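Local atomic coordinates of SusD homolog (Bacteroides thetaiotaomicron VPI-5482, PDB entry 3FDH), a protein that probably binds glycans at the cell surface for uptake through an outer-membrane transporter, as other SusD-family lipoproteins do. Residues Glu50-Val55 against Ala305-Pro310; Ser47-Tyr51 against Leu451-Asn456; Ala282-Pro286 against Pro300-Pro304; Ala37-Asn42 against Ser428-Thr432. All blocks are in the same frame, centred on the assembly; numbering follows the deposited sequence.

Interaction 1 of 4, residues Glu50-Val55 against Ala305-Pro310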
loop_
_atom_site.group_PDB
_atom_site.type_symbol
_atom_site.label_atom_id
_atom_site.label_comp_id
_atom_site.label_asym_id
_atom_site.label_seq_id
_atom_site.Cartn_x
_atom_site.Cartn_y
_atom_site.Cartn_z
ATOM N N GLU A 50 -1.282 -3.261 12.182
ATOM C CA GLU A 50 -2.472 -3.766 12.857
ATOM C C GLU A 50 -3.814 -3.611 12.190
ATOM O O GLU A 50 -4.853 -3.457 12.847
ATOM C CB GLU A 50 -2.488 -3.273 14.311
ATOM C CG GLU A 50 -1.246 -3.724 15.118
ATOM C CD GLU A 50 -1.266 -3.343 16.577
ATOM O OE1 GLU A 50 -2.272 -2.823 17.084
ATOM O OE2 GLU A 50 -0.222 -3.543 17.229
ATOM N N TYR A 51 -3.786 -3.717 10.872
ATOM C CA TYR A 51 -5.042 -3.805 10.073
ATOM C C TYR A 51 -5.650 -5.215 10.209
ATOM O O TYR A 51 -6.879 -5.456 10.077
ATOM C CB TYR A 51 -4.724 -3.604 8.615
ATOM C CG TYR A 51 -4.637 -2.175 8.148
ATOM C CD1 TYR A 51 -5.280 -1.135 8.853
ATOM C CD2 TYR A 51 -3.986 -1.859 6.947
ATOM C CE1 TYR A 51 -5.249 0.180 8.378
ATOM C CE2 TYR A 51 -3.948 -0.567 6.472
ATOM C CZ TYR A 51 -4.600 0.447 7.149
ATOM O OH TYR A 51 -4.531 1.733 6.644
ATOM N N GLU A 52 -4.729 -6.139 10.441
ATOM C CA GLU A 52 -4.986 -7.567 10.615
ATOM C C GLU A 52 -4.043 -8.153 11.593
ATOM O O GLU A 52 -2.981 -7.576 11.873
ATOM C CB GLU A 52 -4.884 -8.348 9.279
ATOM C CG GLU A 52 -5.737 -7.813 8.114
ATOM C CD GLU A 52 -7.237 -7.912 8.251
ATOM O OE1 GLU A 52 -7.734 -8.678 9.109
ATOM O OE2 GLU A 52 -7.935 -7.252 7.430
ATOM N N VAL A 53 -4.413 -9.345 12.041
ATOM C CA VAL A 53 -3.582 -10.122 12.963
ATOM C C VAL A 53 -3.130 -11.397 12.297
ATOM O O VAL A 53 -3.907 -12.137 11.703
ATOM C CB VAL A 53 -4.325 -10.439 14.293
ATOM C CG1 VAL A 53 -3.415 -11.172 15.268
ATOM C CG2 VAL A 53 -4.836 -9.146 14.939
ATOM N N GLY A 54 -1.825 -11.639 12.321
ATOM C CA GLY A 54 -1.303 -12.896 11.798
ATOM C C GLY A 54 -1.593 -13.972 12.829
ATOM O O GLY A 54 -1.148 -13.880 13.972
ATOM N N VAL A 55 -2.311 -15.006 12.404
ATOM C CA VAL A 55 -2.825 -16.045 13.334
ATOM C C VAL A 55 -2.292 -17.466 13.060
ATOM O O VAL A 55 -2.450 -18.376 13.864
ATOM C CB VAL A 55 -4.409 -16.036 13.387
ATOM C CG1 VAL A 55 -4.959 -14.703 14.026
ATOM C CG2 VAL A 55 -5.037 -16.322 11.988
ATOM N N ALA A 305 -8.913 -11.246 17.148
ATOM C CA ALA A 305 -7.578 -11.672 17.541
ATOM C C ALA A 305 -6.842 -10.549 18.296
ATOM O O ALA A 305 -6.874 -9.369 17.872
ATOM C CB ALA A 305 -6.780 -12.141 16.309
ATOM N N PRO A 306 -6.195 -10.900 19.416
ATOM C CA PRO A 306 -5.447 -9.905 20.154
ATOM C C PRO A 306 -4.137 -9.608 19.455
ATOM O O PRO A 306 -3.320 -10.499 19.169
ATOM C CB PRO A 306 -5.174 -10.575 21.493
ATOM C CG PRO A 306 -5.147 -12.013 21.177
ATOM C CD PRO A 306 -6.137 -12.217 20.083
ATOM N N ASN A 307 -3.932 -8.327 19.189
ATOM C CA ASN A 307 -2.719 -7.911 18.476
ATOM C C ASN A 307 -1.489 -8.304 19.233
ATOM O O ASN A 307 -1.354 -8.030 20.417
ATOM C CB ASN A 307 -2.707 -6.405 18.239
ATOM C CG ASN A 307 -3.969 -5.930 17.588
ATOM O OD1 ASN A 307 -4.944 -5.616 18.288
ATOM N ND2 ASN A 307 -4.021 -5.998 16.232
ATOM N N GLY A 308 -0.597 -8.988 18.532
ATOM C CA GLY A 308 0.655 -9.422 19.134
ATOM C C GLY A 308 0.638 -10.642 20.036
ATOM O O GLY A 308 1.696 -11.059 20.512
ATOM N N SER A 309 -0.529 -11.229 20.282
ATOM C CA SER A 309 -0.626 -12.372 21.189
ATOM C C SER A 309 -1.753 -13.389 20.892
ATOM O O SER A 309 -2.302 -13.985 21.814
ATOM C CB SER A 309 -0.766 -11.858 22.646
ATOM O OG SER A 309 -2.049 -11.283 22.869
ATOM N N PRO A 310 -2.099 -13.616 19.603
ATOM C CA PRO A 310 -3.099 -14.663 19.426
ATOM C C PRO A 310 -2.591 -16.069 19.663
ATOM O O PRO A 310 -1.397 -16.348 19.666
ATOM C CB PRO A 310 -3.407 -14.589 17.931
ATOM C CG PRO A 310 -2.084 -14.243 17.346
ATOM C CD PRO A 310 -1.475 -13.244 18.337
HETATM O O HOH W 1 -2.117 -7.017 14.459
#
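Glu-50 and Asn-307 stack their flat ends, carboxylate over amide with the planes 12° apart and Glu-50 OE1 3.6 Å from Asn-307 CG. The pair joins two features, a Schellman motif that closes the helix before Glu-50 and a type II beta turn from Pro-306 to Ser-309. Asn-307 is the second residue of that turn, and Gly-308 takes the positive phi of the third. Beside the stack, Val-53 splits its methyls between two partners. CG1, anti to the backbone N (chi1 -177°), reaches Pro-310 CG at 3.9 Å, whereas CG2 lies 3.5 Å from Asn-307 ND2. Between them Val-53 CB meets Ala-305 CB at 3.6 Å, and Val-55 CG1 packs on the same methyl. Further out, one water accepts from Asn-307 ND2 and donates to Glu-52 O, 2.8 Å from each, while Asn-307 OD1 takes the N-H of Ser-266; the amide is thus held at both ends. Ser-266 OG also bonds Glu-50 OE1. Shortening Glu-50 to an alanine would remove the carboxylate, and is likely to take away the stacking partner of the Asn-307 amide and leave Ser-266 OG without its mate. Glu-63, on helix 57-63, bonds Gly-54 N with one oxygen and Gly-308 N with the other. Gly-54 O has no polar partner in the model and is buried against Pro-310 CG at 3.5 Å.

Interaction 2 of 4, residues Ser47-Tyr51 against Leu451-Asn456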
loop_
_atom_site.group_PDB
_atom_site.type_symbol
_atom_site.label_atom_id
_atom_site.label_comp_id
_atom_site.label_asym_id
_atom_site.label_seq_id
_atom_site.Cartn_x
_atom_site.Cartn_y
_atom_site.Cartn_z
ATOM N N SER A 47 -0.113 -6.789 9.256
ATOM C CA SER A 47 0.134 -7.205 10.624
ATOM C C SER A 47 0.906 -6.105 11.376
ATOM O O SER A 47 0.557 -5.695 12.458
ATOM C CB SER A 47 0.983 -8.488 10.673
ATOM O OG SER A 47 1.467 -8.723 11.971
ATOM N N TYR A 48 1.957 -5.588 10.765
ATOM C CA TYR A 48 2.794 -4.635 11.488
ATOM C C TYR A 48 2.032 -3.398 11.984
ATOM O O TYR A 48 2.270 -2.942 13.110
ATOM C CB TYR A 48 4.038 -4.255 10.705
ATOM C CG TYR A 48 4.936 -5.383 10.304
ATOM C CD1 TYR A 48 5.005 -6.550 11.044
ATOM C CD2 TYR A 48 5.836 -5.224 9.257
ATOM C CE1 TYR A 48 5.893 -7.539 10.708
ATOM C CE2 TYR A 48 6.712 -6.216 8.911
ATOM C CZ TYR A 48 6.760 -7.371 9.661
ATOM O OH TYR A 48 7.674 -8.382 9.358
ATOM N N ILE A 49 1.124 -2.863 11.170
ATOM C CA ILE A 49 0.335 -1.663 11.532
ATOM C C ILE A 49 -1.102 -1.975 11.916
ATOM O O ILE A 49 -1.994 -1.134 11.944
ATOM C CB ILE A 49 0.492 -0.472 10.553
ATOM C CG1 ILE A 49 0.336 -0.873 9.098
ATOM C CG2 ILE A 49 1.912 0.098 10.763
ATOM C CD1 ILE A 49 -0.994 -1.368 8.726
ATOM N N GLU A 50 -1.282 -3.261 12.182
ATOM C CA GLU A 50 -2.472 -3.766 12.857
ATOM C C GLU A 50 -3.814 -3.611 12.190
ATOM O O GLU A 50 -4.853 -3.457 12.847
ATOM C CB GLU A 50 -2.488 -3.273 14.311
ATOM C CG GLU A 50 -1.246 -3.724 15.118
ATOM C CD GLU A 50 -1.266 -3.343 16.577
ATOM O OE1 GLU A 50 -2.272 -2.823 17.084
ATOM O OE2 GLU A 50 -0.222 -3.543 17.229
ATOM N N TYR A 51 -3.786 -3.717 10.872
ATOM C CA TYR A 51 -5.042 -3.805 10.073
ATOM C C TYR A 51 -5.650 -5.215 10.209
ATOM O O TYR A 51 -6.879 -5.456 10.077
ATOM C CB TYR A 51 -4.724 -3.604 8.615
ATOM C CG TYR A 51 -4.637 -2.175 8.148
ATOM C CD1 TYR A 51 -5.280 -1.135 8.853
ATOM C CD2 TYR A 51 -3.986 -1.859 6.947
ATOM C CE1 TYR A 51 -5.249 0.180 8.378
ATOM C CE2 TYR A 51 -3.948 -0.567 6.472
ATOM C CZ TYR A 51 -4.600 0.447 7.149
ATOM O OH TYR A 51 -4.531 1.733 6.644
ATOM N N LEU A 451 -0.820 1.606 18.195
ATOM C CA LEU A 451 -0.608 0.159 17.992
ATOM C C LEU A 451 -0.545 -0.486 19.343
ATOM O O LEU A 451 0.044 0.070 20.252
ATOM C CB LEU A 451 0.693 -0.110 17.226
ATOM C CG LEU A 451 0.704 0.536 15.833
ATOM C CD1 LEU A 451 2.011 0.108 15.156
ATOM C CD2 LEU A 451 -0.519 0.128 15.056
ATOM N N THR A 452 -1.126 -1.666 19.493
ATOM C CA THR A 452 -1.175 -2.320 20.809
ATOM C C THR A 452 -0.289 -3.556 20.987
ATOM O O THR A 452 -0.153 -4.069 22.080
ATOM C CB THR A 452 -2.631 -2.631 21.195
ATOM O OG1 THR A 452 -3.176 -3.641 20.348
ATOM C CG2 THR A 452 -3.464 -1.371 21.074
ATOM N N ASN A 453 0.349 -4.021 19.915
ATOM C CA ASN A 453 1.220 -5.200 20.023
ATOM C C ASN A 453 2.273 -5.004 21.139
ATOM O O ASN A 453 3.101 -4.115 21.039
ATOM C CB ASN A 453 1.897 -5.451 18.660
ATOM C CG ASN A 453 2.580 -6.788 18.577
ATOM O OD1 ASN A 453 3.194 -7.257 19.543
ATOM N ND2 ASN A 453 2.560 -7.377 17.371
ATOM N N PRO A 454 2.303 -5.872 22.169
ATOM C CA PRO A 454 3.251 -5.605 23.253
ATOM C C PRO A 454 4.670 -5.809 22.867
ATOM O O PRO A 454 5.582 -5.360 23.559
ATOM C CB PRO A 454 2.885 -6.658 24.301
ATOM C CG PRO A 454 1.541 -7.139 23.923
ATOM C CD PRO A 454 1.459 -7.037 22.466
ATOM N N ASN A 455 4.854 -6.479 21.740
ATOM C CA ASN A 455 6.206 -6.830 21.288
ATOM C C ASN A 455 6.902 -5.658 20.626
ATOM O O ASN A 455 8.098 -5.686 20.305
ATOM C CB ASN A 455 6.150 -8.017 20.339
ATOM C CG ASN A 455 5.626 -9.262 21.016
ATOM O OD1 ASN A 455 6.304 -9.845 21.852
ATOM N ND2 ASN A 455 4.420 -9.700 20.621
ATOM N N ASN A 456 6.138 -4.606 20.460
ATOM C CA ASN A 456 6.648 -3.392 19.815
ATOM C C ASN A 456 7.582 -2.565 20.702
ATOM O O ASN A 456 8.142 -1.568 20.242
ATOM C CB ASN A 456 5.480 -2.509 19.365
ATOM C CG ASN A 456 4.862 -2.978 18.095
ATOM O OD1 ASN A 456 5.375 -3.870 17.417
ATOM N ND2 ASN A 456 3.776 -2.357 17.735
HETATM O O HOH W 2 1.457 -6.963 14.859
HETATM O O HOH W 3 2.117 -3.637 15.662
#
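Glu-50, the C-prime residue of the Schellman motif that ends helix 40-48, sends its carboxylate onto the backbone N-H groups of Thr-452 and Asn-453, in the loop before helix 456-459. Among the direct hydrogen bonds, Thr-452 N gives a nearly straight one (174°) to Glu-50 OE1 at 2.9 Å, and Asn-453 N gives one to Glu-50 OE2 at 2.8 Å. Both donors approach on the syn sides of the carboxylate, a little out of its plane. Extension of the Glu-50 chain beyond CG (chi2 -176°) carries the two oxygens to these neighbouring amides, and OE1 is also bonded to Ser-266 OG. A lysine at Glu-50 would probably leave both amide N-H groups without their acceptors and set a positive charge against them. Water extends the link: one molecule accepts from Asn-453 ND2, which also bonds Glu-63 O, and lies beside Ser-47 O, and a second accepts from Asn-456 ND2 at 2.9 Å and sits beside Tyr-48 O and Glu-50 OE2. The other end of the Asn-456 amide is held by Arg-65. The apolar share falls to Leu-451, whose CD2 covers Ile-49 O at 3.7 Å and whose CD1 approaches Ile-49 CG2 at 4.4 Å; Phe-438 touches both residues. Within the loop, Asn-453 OD1 makes a capping bond with Asn-455 N and takes a second donor, Asn-455 ND2, at 2.9 Å in the carbonyl plane on a lone pair.

Interaction 3 of 4, residues Ala282-Pro286 against Pro300-Pro304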
loop_
_atom_site.group_PDB
_atom_site.type_symbol
_atom_site.label_atom_id
_atom_site.label_comp_id
_atom_site.label_asym_id
_atom_site.label_seq_id
_atom_site.Cartn_x
_atom_site.Cartn_y
_atom_site.Cartn_z
ATOM N N ALA A 282 -17.868 -4.537 8.470
ATOM C CA ALA A 282 -16.672 -5.104 7.858
ATOM C C ALA A 282 -16.042 -6.305 8.583
ATOM O O ALA A 282 -14.889 -6.641 8.367
ATOM C CB ALA A 282 -15.618 -4.009 7.692
ATOM N N PHE A 283 -16.815 -6.933 9.431
ATOM C CA PHE A 283 -16.365 -8.094 10.226
ATOM C C PHE A 283 -17.289 -9.280 10.169
ATOM O O PHE A 283 -18.501 -9.149 10.234
ATOM C CB PHE A 283 -16.136 -7.700 11.699
ATOM C CG PHE A 283 -15.059 -6.682 11.885
ATOM C CD1 PHE A 283 -13.733 -7.035 11.756
ATOM C CD2 PHE A 283 -15.362 -5.385 12.214
ATOM C CE1 PHE A 283 -12.732 -6.096 11.910
ATOM C CE2 PHE A 283 -14.362 -4.441 12.379
ATOM C CZ PHE A 283 -13.042 -4.800 12.240
ATOM N N PHE A 284 -16.670 -10.451 10.038
ATOM C CA PHE A 284 -17.331 -11.732 10.016
ATOM C C PHE A 284 -16.770 -12.648 11.107
ATOM O O PHE A 284 -15.579 -12.684 11.413
ATOM C CB PHE A 284 -17.200 -12.492 8.681
ATOM C CG PHE A 284 -17.606 -11.712 7.451
ATOM C CD1 PHE A 284 -18.612 -10.762 7.485
ATOM C CD2 PHE A 284 -17.018 -12.026 6.219
ATOM C CE1 PHE A 284 -18.991 -10.081 6.325
ATOM C CE2 PHE A 284 -17.390 -11.365 5.059
ATOM C CZ PHE A 284 -18.382 -10.381 5.114
ATOM N N THR A 285 -17.688 -13.406 11.679
ATOM C CA THR A 285 -17.326 -14.364 12.714
ATOM C C THR A 285 -16.587 -15.558 12.122
ATOM O O THR A 285 -16.490 -15.727 10.896
ATOM C CB THR A 285 -18.597 -14.972 13.393
ATOM O OG1 THR A 285 -19.308 -15.775 12.429
ATOM C CG2 THR A 285 -19.521 -13.876 13.986
ATOM N N PRO A 286 -16.032 -16.394 13.004
ATOM C CA PRO A 286 -15.544 -17.680 12.541
ATOM C C PRO A 286 -16.737 -18.477 12.021
ATOM O O PRO A 286 -17.894 -18.090 12.212
ATOM C CB PRO A 286 -14.989 -18.344 13.811
ATOM C CG PRO A 286 -14.961 -17.307 14.861
ATOM C CD PRO A 286 -15.854 -16.193 14.456
ATOM N N PRO A 300 -19.128 -10.280 20.942
ATOM C CA PRO A 300 -18.125 -11.278 21.316
ATOM C C PRO A 300 -18.054 -12.455 20.372
ATOM O O PRO A 300 -17.061 -13.162 20.353
ATOM C CB PRO A 300 -18.571 -11.726 22.722
ATOM C CG PRO A 300 -19.954 -11.278 22.863
ATOM C CD PRO A 300 -20.066 -10.026 22.039
ATOM N N SER A 301 -19.094 -12.662 19.575
ATOM C CA SER A 301 -19.078 -13.797 18.630
ATOM C C SER A 301 -18.106 -13.595 17.483
ATOM O O SER A 301 -17.824 -14.523 16.727
ATOM C CB SER A 301 -20.459 -14.122 18.086
ATOM O OG SER A 301 -21.002 -13.099 17.292
ATOM N N LEU A 302 -17.578 -12.386 17.359
ATOM C CA LEU A 302 -16.585 -12.110 16.326
ATOM C C LEU A 302 -15.284 -12.817 16.625
ATOM O O LEU A 302 -14.536 -13.209 15.733
ATOM C CB LEU A 302 -16.316 -10.606 16.212
ATOM C CG LEU A 302 -15.184 -10.183 15.270
ATOM C CD1 LEU A 302 -15.469 -10.673 13.819
ATOM C CD2 LEU A 302 -15.005 -8.667 15.339
ATOM N N VAL A 303 -15.026 -12.978 17.912
ATOM C CA VAL A 303 -13.772 -13.564 18.373
ATOM C C VAL A 303 -12.581 -12.866 17.670
ATOM O O VAL A 303 -11.802 -13.486 16.919
ATOM C CB VAL A 303 -13.732 -15.106 18.177
ATOM C CG1 VAL A 303 -12.507 -15.713 18.918
ATOM C CG2 VAL A 303 -15.035 -15.761 18.657
ATOM N N PRO A 304 -12.423 -11.553 17.914
ATOM C CA PRO A 304 -11.259 -10.899 17.309
ATOM C C PRO A 304 -9.968 -11.392 17.925
ATOM O O PRO A 304 -9.935 -11.921 19.050
ATOM C CB PRO A 304 -11.505 -9.405 17.592
ATOM C CG PRO A 304 -12.307 -9.405 18.891
ATOM C CD PRO A 304 -13.150 -10.674 18.843
#
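Leu-302 turns its isobutyl end onto the strand residues Phe-283 and Phe-284, and the short 3-10 segment 300-302 is thereby packed against strand 283-284 of the small antiparallel pair 283-284/319-320. Leu-302 starts out pointing away from the strand, but CG lies anti to the backbone N (chi1 174°) and the chain then folds back through chi2 59°. CD1 comes to 3.7 Å from Phe-283 CB and, in a tight contact, to 3.1 Å from Phe-284 O. CD2 approaches the Phe-283 ring obliquely, 4.0 Å from its CG. One residue earlier, Ser-301 presents its carbonyl to Thr-285: Ser-301 O is 3.3 Å from Thr-285 CG2. With the methyl of Thr-285 toward that carbonyl, Thr-285 OG1 gives a 2.7 Å bond to Pro-286 O and is also bonded to Ser-293 N. Pro-286 continues the packing with its ring. CD touches Ser-301 O at 3.4 Å, and CG meets Val-303 CG2 at 4.1 Å, the two side chains crossing at about a right angle. Ser-301 OG bonds Asp-299. Around this core, Phe-283 reaches Leu-271 of helix 265-274 and the ring of Trp-425, Phe-284 packs on helix 354-379, and backbone bonds join Phe-284 to Ile-319 and Val-303 to Gly-318 beside strand 319-320.

Interaction 4 of 4, residues Ala37-Asn42 against Ser428-Thr432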
loop_
_atom_site.group_PDB
_atom_site.type_symbol
_atom_site.label_atom_id
_atom_site.label_comp_id
_atom_site.label_asym_id
_atom_site.label_seq_id
_atom_site.Cartn_x
_atom_site.Cartn_y
_atom_site.Cartn_z
ATOM N N ALA A 37 3.445 -4.670 -4.921
ATOM C CA ALA A 37 2.672 -3.755 -4.038
ATOM C C ALA A 37 1.699 -4.488 -3.087
ATOM O O ALA A 37 1.600 -4.155 -1.899
ATOM C CB ALA A 37 1.859 -2.739 -4.874
ATOM N N SER A 38 1.023 -5.513 -3.572
ATOM C CA SER A 38 -0.047 -6.068 -2.755
ATOM C C SER A 38 0.098 -7.543 -2.428
ATOM O O SER A 38 -0.869 -8.183 -2.052
ATOM C CB SER A 38 -1.374 -5.781 -3.417
ATOM O OG SER A 38 -2.461 -6.205 -2.600
ATOM N N GLY A 39 1.314 -8.015 -2.587
ATOM C CA GLY A 39 1.752 -9.373 -2.222
ATOM C C GLY A 39 2.208 -9.446 -0.776
ATOM O O GLY A 39 1.659 -8.787 0.092
ATOM N N ASP A 40 3.304 -10.152 -0.540
ATOM C CA ASP A 40 3.799 -10.329 0.831
ATOM C C ASP A 40 4.129 -9.024 1.525
ATOM O O ASP A 40 3.947 -8.918 2.693
ATOM C CB ASP A 40 5.072 -11.178 0.885
ATOM C CG ASP A 40 4.884 -12.626 0.422
ATOM O OD1 ASP A 40 3.752 -13.117 0.409
ATOM O OD2 ASP A 40 5.916 -13.260 0.067
ATOM N N ILE A 41 4.602 -8.024 0.796
ATOM C CA ILE A 41 4.942 -6.738 1.429
ATOM C C ILE A 41 3.707 -6.216 2.161
ATOM O O ILE A 41 3.773 -5.796 3.320
ATOM C CB ILE A 41 5.412 -5.682 0.408
ATOM C CG1 ILE A 41 6.745 -6.095 -0.225
ATOM C CG2 ILE A 41 5.615 -4.319 1.081
ATOM C CD1 ILE A 41 7.813 -6.352 0.747
ATOM N N ASN A 42 2.575 -6.319 1.475
ATOM C CA ASN A 42 1.270 -5.820 1.954
ATOM C C ASN A 42 0.727 -6.717 3.057
ATOM O O ASN A 42 0.127 -6.260 4.038
ATOM C CB ASN A 42 0.232 -5.748 0.830
ATOM C CG ASN A 42 -1.128 -5.191 1.285
ATOM O OD1 ASN A 42 -1.252 -3.982 1.543
ATOM N ND2 ASN A 42 -2.189 -6.040 1.260
ATOM N N SER A 428 -7.402 -3.733 -0.853
ATOM C CA SER A 428 -6.858 -2.899 -1.948
ATOM C C SER A 428 -5.340 -2.854 -2.117
ATOM O O SER A 428 -4.838 -2.261 -3.084
ATOM C CB SER A 428 -7.398 -1.457 -1.863
ATOM O OG SER A 428 -8.819 -1.436 -1.844
ATOM N N GLY A 429 -4.629 -3.451 -1.168
ATOM C CA GLY A 429 -3.163 -3.448 -1.157
ATOM C C GLY A 429 -2.570 -2.188 -0.554
ATOM O O GLY A 429 -1.433 -1.848 -0.838
ATOM N N GLU A 430 -3.325 -1.502 0.302
ATOM C CA GLU A 430 -2.874 -0.191 0.874
ATOM C C GLU A 430 -2.108 -0.218 2.196
ATOM O O GLU A 430 -1.634 0.829 2.681
ATOM C CB GLU A 430 -4.058 0.785 0.946
ATOM C CG GLU A 430 -4.587 1.152 -0.426
ATOM C CD GLU A 430 -5.627 2.262 -0.391
ATOM O OE1 GLU A 430 -6.711 2.055 0.207
ATOM O OE2 GLU A 430 -5.357 3.340 -0.978
ATOM N N ALA A 431 -1.934 -1.417 2.757
ATOM C CA ALA A 431 -1.236 -1.554 4.043
ATOM C C ALA A 431 0.192 -1.187 3.808
ATOM O O ALA A 431 0.894 -0.626 4.659
ATOM C CB ALA A 431 -1.352 -2.967 4.615
ATOM N N THR A 432 0.622 -1.512 2.608
ATOM C CA THR A 432 2.011 -1.244 2.220
ATOM C C THR A 432 2.294 0.248 2.457
ATOM O O THR A 432 3.224 0.666 3.155
ATOM C CB THR A 432 2.196 -1.600 0.720
ATOM O OG1 THR A 432 2.147 -3.029 0.562
ATOM C CG2 THR A 432 3.505 -1.098 0.172
HETATM O O HOH W 4 -4.898 -4.775 1.544
#
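Asn-42 and Thr-432 exchange polar partners where helices 40-48 and 431-443 begin. The Asn-42 carbonyl oxygen OD1 accepts two backbone donors of the second helix: Ala-431 N at 2.9 Å, almost in line with the carbonyl, and Thr-432 N at 3.3 Å, somewhat tilted from its plane. Placing CG anti to the backbone N (chi1 -178°) swings the amide across to them. Its nitrogen is satisfied as well, since one water accepts from both Asn-42 ND2 and Gly-429 N, 3.0 Å from each. In return, Thr-432 OG1 donates to Ala-37 O at 2.8 Å, filling a carbonyl at the C-terminal end of helix 21-37. Gly-429 lies so close to Ser-38, 3.2 Å from its CA to Ser-38 OG, that a beta carbon would clash there; its positive phi suits glycine too. Of the flanking groups, Glu-430 has its carboxylate taken by Ser-334 and His-336, and Ser-428 OG by Asn-367. Phe-126 of helix 106-127 covers Ile-41 and Thr-432. One helix's side chain thus accepts the first N-H groups of another, a cap supplied from a distant part of the chain, beside the turn at Gly-39 between helices 21-37 and 40-48 in this largely helical, TPR-clan protein.

From the N terminus, the first of the segments described here is 37-42, which closes a loop of nearly four hundred residues with 428-432 in interaction 4. A few residues on, 47-51 pairs with 451-456, so interactions 4 and 2 cross. Interaction 1 begins at the same stretch, sharing Glu-50 and Tyr-51, but closes earlier, at 305-310, and is nested inside interaction 4. Interaction 3, 282-286 with 300-304, is nested inside all three, and its second segment runs directly into 305-310. Interactions 1, 2 and 4 tie helix 40-48 and strand 52-54 to the loops at 305-310 and 451-456 and to the start of helix 431-443, while interaction 3 folds the loop after strand 292-293 back on strand 283-284.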